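Local coordinates for protein ferredoxin CarAc (Pseudomonas resinovorans, PDB 7BUH) that carries electrons from the reductase CarAd to the terminal oxygenase CarAa of carbazole 1,9a-dioxygenase, using a Rieske [2Fe-2S] cluster, at residues A11-M14 and I19-V22; A31-G36 and F72-G77. All coordinates share one frame; numbering follows the deposited sequence.

Each interaction has one segment on the larger antiparallel sheet, on strands 18-24 and 27-35. These are neighbours, and R20 O lies 2.8 Å from V32 N, a probable hydrogen bond. Interaction 1 is local and only partly buried. It ties the loop after strand 5-10 to strand 18-24, through an arginine, a backbone carbonyl, a water and a methionine. Interaction 2 is buried and wholly apolar across its segments. It joins strand 27-35 to the turn after strand 71-73 of the smaller sheet, whose loop between strands 62-64 and 71-73 supplies cluster ligands C65 and H68. One contact therefore packs a loop on an outermost strand, the other a turn on the same larger sheet.

Interaction 1 (A11-M14 and I19-V22); sequences ASDM and IRRV
D13 ends a short 3-10 segment, 11-13, and with the following M14 it meets segment 19-22 of the outermost strand 18-24 at R20, with the M14 and I19 CA atoms 7.7 Å apart. M14 N bonds to A11 O across this turn, 3.1 Å. R20 carries the contact. Its CB points toward the loop, and its chain bends at chi2 (-94°), which carries the guanidinium along M14 to D13. There R20 NH1 donates to D13 O at 3.2 Å. The bond is well short of straight, with an N-H...O angle of 141°. The nitrogen sits above the carbonyl plane, off the lone pairs, and the oxygen is tilted from the guanidinium plane. The same NH1 also gives a 2.6 Å hydrogen bond to a water, which makes a weak bond back to D13 OD2. D13 OD2 and R20 NH1 are themselves 4.6 Å apart, too far for a salt bridge, though the opposite charges probably still attract.

M14 runs past R20 in the opposite direction. Its CG lies over one face of the guanidinium, toward the rim, 4.0 Å from R20 NH2. Its SD rests 4.0 Å from R20 CG. The bend at chi3 (70°) brings CE close to the strand backbone, 4.0 Å from R20 N. Beyond the contact, M14 also packs on C9 and F39. The arrangement is a loop that joins the two outermost strands of the larger sheet, 5-10 and 18-24, and packs against the second of them, within the Rieske domain.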
loop_
_atom_site.group_PDB
_atom_site.type_symbol
_atom_site.label_atom_id
_atom_site.label_comp_id
_atom_site.label_asym_id
_atom_site.label_seq_id
_atom_site.Cartn_x
_atom_site.Cartn_y
_atom_site.Cartn_z
ATOM N N ALA A 11 -3.752 -9.290 12.551
ATOM C CA ALA A 11 -4.413 -7.967 12.670
ATOM C C ALA A 11 -4.010 -7.312 13.983
ATOM O O ALA A 11 -3.701 -6.103 13.972
ATOM C CB ALA A 11 -5.918 -8.085 12.530
ATOM N N SER A 12 -3.878 -8.076 15.065
ATOM C CA SER A 12 -3.572 -7.481 16.397
ATOM C C SER A 12 -2.103 -7.001 16.494
ATOM O O SER A 12 -1.779 -6.231 17.427
ATOM C CB SER A 12 -3.948 -8.455 17.462
ATOM O OG SER A 12 -3.256 -9.675 17.297
ATOM N N ASP A 13 -1.253 -7.419 15.552
ATOM C CA ASP A 13 0.177 -7.018 15.428
ATOM C C ASP A 13 0.285 -5.605 14.854
ATOM O O ASP A 13 1.370 -5.040 14.918
ATOM C CB ASP A 13 0.944 -7.938 14.468
ATOM C CG ASP A 13 1.296 -9.299 15.040
ATOM O OD1 ASP A 13 1.348 -9.391 16.271
ATOM O OD2 ASP A 13 1.533 -10.258 14.224
ATOM N N MET A 14 -0.786 -5.058 14.283
ATOM C CA MET A 14 -0.768 -3.668 13.757
ATOM C C MET A 14 -1.605 -2.766 14.659
ATOM O O MET A 14 -2.823 -2.986 14.795
ATOM C CB MET A 14 -1.288 -3.625 12.319
ATOM C CG MET A 14 -0.351 -4.300 11.336
ATOM S SD MET A 14 -0.827 -3.940 9.612
ATOM C CE MET A 14 -0.417 -2.199 9.457
ATOM N N ILE A 19 1.995 1.246 9.544
ATOM C CA ILE A 19 2.192 0.760 8.145
ATOM C C ILE A 19 3.142 -0.420 8.220
ATOM O O ILE A 19 4.094 -0.344 9.012
ATOM C CB ILE A 19 2.739 1.857 7.206
ATOM C CG1 ILE A 19 2.085 3.229 7.427
ATOM C CG2 ILE A 19 2.634 1.454 5.741
ATOM C CD1 ILE A 19 2.993 4.261 7.991
ATOM N N ARG A 20 2.924 -1.427 7.396
ATOM C CA ARG A 20 3.842 -2.574 7.187
ATOM C C ARG A 20 4.185 -2.626 5.710
ATOM O O ARG A 20 3.259 -2.586 4.871
ATOM C CB ARG A 20 3.207 -3.918 7.545
ATOM C CG ARG A 20 3.144 -4.229 9.032
ATOM C CD ARG A 20 4.339 -5.054 9.496
ATOM N NE ARG A 20 4.024 -5.896 10.652
ATOM C CZ ARG A 20 3.696 -5.430 11.852
ATOM N NH1 ARG A 20 3.456 -6.262 12.843
ATOM N NH2 ARG A 20 3.622 -4.135 12.079
ATOM N N ARG A 21 5.459 -2.783 5.404
ATOM C CA ARG A 21 5.908 -3.034 4.020
ATOM C C ARG A 21 5.824 -4.529 3.741
ATOM O O ARG A 21 6.149 -5.334 4.611
ATOM C CB ARG A 21 7.309 -2.482 3.812
ATOM C CG ARG A 21 7.875 -2.703 2.428
ATOM C CD ARG A 21 9.183 -1.972 2.320
ATOM N NE ARG A 21 9.801 -2.311 1.071
ATOM C CZ ARG A 21 10.987 -1.906 0.711
ATOM N NH1 ARG A 21 11.694 -1.151 1.531
ATOM N NH2 ARG A 21 11.471 -2.292 -0.450
ATOM N N VAL A 22 5.335 -4.859 2.564
ATOM C CA VAL A 22 5.211 -6.235 2.032
ATOM C C VAL A 22 6.088 -6.352 0.786
ATOM O O VAL A 22 5.814 -5.691 -0.250
ATOM C CB VAL A 22 3.753 -6.600 1.733
ATOM C CG1 VAL A 22 3.685 -7.982 1.138
ATOM C CG2 VAL A 22 2.878 -6.467 2.972
HETATM O O HOH W 1 4.329 -8.718 12.896
#

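Interaction 2 (A31-G36 and F72-G77)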
loop_
_atom_site.group_PDB
_atom_site.type_symbol
_atom_site.label_atom_id
_atom_site.label_comp_id
_atom_site.label_asym_id
_atom_site.label_seq_id
_atom_site.Cartn_x
_atom_site.Cartn_y
_atom_site.Cartn_z
ATOM N N ALA A 31 2.645 -1.338 0.592
ATOM C CA ALA A 31 2.469 -0.814 1.964
ATOM C C ALA A 31 1.060 -1.196 2.400
ATOM O O ALA A 31 0.121 -1.002 1.621
ATOM C CB ALA A 31 2.695 0.667 1.980
ATOM N N VAL A 32 0.931 -1.764 3.586
ATOM C CA VAL A 32 -0.380 -2.075 4.202
ATOM C C VAL A 32 -0.578 -1.140 5.394
ATOM O O VAL A 32 0.330 -1.050 6.259
ATOM C CB VAL A 32 -0.446 -3.547 4.627
ATOM C CG1 VAL A 32 -1.746 -3.860 5.312
ATOM C CG2 VAL A 32 -0.247 -4.435 3.420
ATOM N N TYR A 33 -1.706 -0.447 5.437
ATOM C CA TYR A 33 -1.978 0.613 6.438
ATOM C C TYR A 33 -3.144 0.170 7.305
ATOM O O TYR A 33 -4.099 -0.358 6.739
ATOM C CB TYR A 33 -2.374 1.924 5.758
ATOM C CG TYR A 33 -1.515 2.341 4.603
ATOM C CD1 TYR A 33 -1.775 1.934 3.309
ATOM C CD2 TYR A 33 -0.456 3.200 4.798
ATOM C CE1 TYR A 33 -1.006 2.342 2.233
ATOM C CE2 TYR A 33 0.322 3.620 3.734
ATOM C CZ TYR A 33 0.060 3.188 2.450
ATOM O OH TYR A 33 0.832 3.662 1.425
ATOM N N ARG A 34 -3.025 0.327 8.629
ATOM C CA ARG A 34 -4.169 0.173 9.545
ATOM C C ARG A 34 -4.613 1.592 9.898
ATOM O O ARG A 34 -3.835 2.322 10.548
ATOM C CB ARG A 34 -3.831 -0.623 10.801
ATOM C CG ARG A 34 -5.071 -0.820 11.660
ATOM C CD ARG A 34 -4.848 -1.626 12.925
ATOM N NE ARG A 34 -6.088 -1.741 13.668
ATOM C CZ ARG A 34 -6.452 -2.785 14.419
ATOM N NH1 ARG A 34 -5.706 -3.875 14.472
ATOM N NH2 ARG A 34 -7.628 -2.767 15.035
ATOM N N VAL A 35 -5.787 1.975 9.420
ATOM C CA VAL A 35 -6.396 3.290 9.719
ATOM C C VAL A 35 -7.550 2.991 10.663
ATOM O O VAL A 35 -8.547 2.402 10.189
ATOM C CB VAL A 35 -6.809 4.020 8.433
ATOM C CG1 VAL A 35 -7.480 5.341 8.736
ATOM C CG2 VAL A 35 -5.582 4.202 7.534
ATOM N N GLY A 36 -7.352 3.291 11.952
ATOM C CA GLY A 36 -8.303 2.894 13.018
ATOM C C GLY A 36 -8.487 1.393 12.983
ATOM O O GLY A 36 -7.475 0.703 13.202
ATOM N N PHE A 72 -0.710 10.847 -0.133
ATOM C CA PHE A 72 -1.730 10.091 -0.887
ATOM C C PHE A 72 -2.836 9.691 0.060
ATOM O O PHE A 72 -2.530 9.380 1.226
ATOM C CB PHE A 72 -1.159 8.815 -1.497
ATOM C CG PHE A 72 -0.045 9.067 -2.471
ATOM C CD1 PHE A 72 -0.314 9.260 -3.825
ATOM C CD2 PHE A 72 1.270 9.104 -2.037
ATOM C CE1 PHE A 72 0.728 9.457 -4.716
ATOM C CE2 PHE A 72 2.301 9.325 -2.925
ATOM C CZ PHE A 72 2.027 9.503 -4.265
ATOM N N ASN A 73 -4.068 9.638 -0.439
ATOM C CA ASN A 73 -5.179 8.979 0.293
ATOM C C ASN A 73 -4.929 7.468 0.195
ATOM O O ASN A 73 -4.800 6.996 -0.934
ATOM C CB ASN A 73 -6.530 9.370 -0.285
ATOM C CG ASN A 73 -7.659 8.803 0.551
ATOM O OD1 ASN A 73 -7.915 7.609 0.521
ATOM N ND2 ASN A 73 -8.365 9.658 1.264
ATOM N N VAL A 74 -4.830 6.731 1.307
ATOM C CA VAL A 74 -4.498 5.273 1.274
ATOM C C VAL A 74 -5.659 4.419 0.732
ATOM O O VAL A 74 -5.414 3.276 0.261
ATOM C CB VAL A 74 -4.002 4.767 2.643
ATOM C CG1 VAL A 74 -2.746 5.508 3.104
ATOM C CG2 VAL A 74 -5.072 4.830 3.702
ATOM N N CYS A 75 -6.887 4.932 0.806
ATOM C CA CYS A 75 -8.129 4.256 0.344
ATOM C C CYS A 75 -8.230 4.324 -1.183
ATOM O O CYS A 75 -8.658 3.333 -1.820
ATOM C CB CYS A 75 -9.338 4.959 0.954
ATOM S SG CYS A 75 -9.337 5.013 2.762
ATOM N N THR A 76 -7.900 5.472 -1.770
ATOM C CA THR A 76 -8.080 5.724 -3.227
ATOM C C THR A 76 -6.767 5.634 -4.011
ATOM O O THR A 76 -6.848 5.502 -5.249
ATOM C CB THR A 76 -8.722 7.093 -3.465
ATOM O OG1 THR A 76 -7.814 8.106 -3.051
ATOM C CG2 THR A 76 -10.055 7.238 -2.760
ATOM N N GLY A 77 -5.632 5.816 -3.320
ATOM C CA GLY A 77 -4.306 5.956 -3.924
ATOM C C GLY A 77 -4.112 7.319 -4.551
ATOM O O GLY A 77 -3.075 7.523 -5.155
#
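V74 sets one methyl squarely on the ring of Y33. Its CG1 stands 3.4 Å from the ring centroid, 1° off the ring normal, a CH-pi contact over the face. All six ring carbons are about equally far from this methyl, as the 3.7 Å from CG1 to Y33 CE2 illustrates. The other methyl, V74 CG2, meets V35 CG2 at 3.9 Å. V74 CG1 is anti to the carbonyl carbon (chi1 -60°), and this rotation gives each branch its own partner. Y33 and V35 lie two residues apart on the strand, so both point toward V74's segment, 72-77. Further out, Y33 OH is hydrogen-bonded to T42 OG1, which ties down the far end of the ring. I63 touches both Y33 and V74.

The turn bearing V74 is shaped by N73. Its OD1 accepts from C75 N at 2.9 Å and from T76 N at 3.1 Å, and the two donors come from opposite faces of the amide plane. G77 N closes the turn onto N73 O. N73 thus makes an Asx turn and an Asx motif at the end of strand 71-73, and V74 within it packs this part of the Rieske fold on the larger sheet.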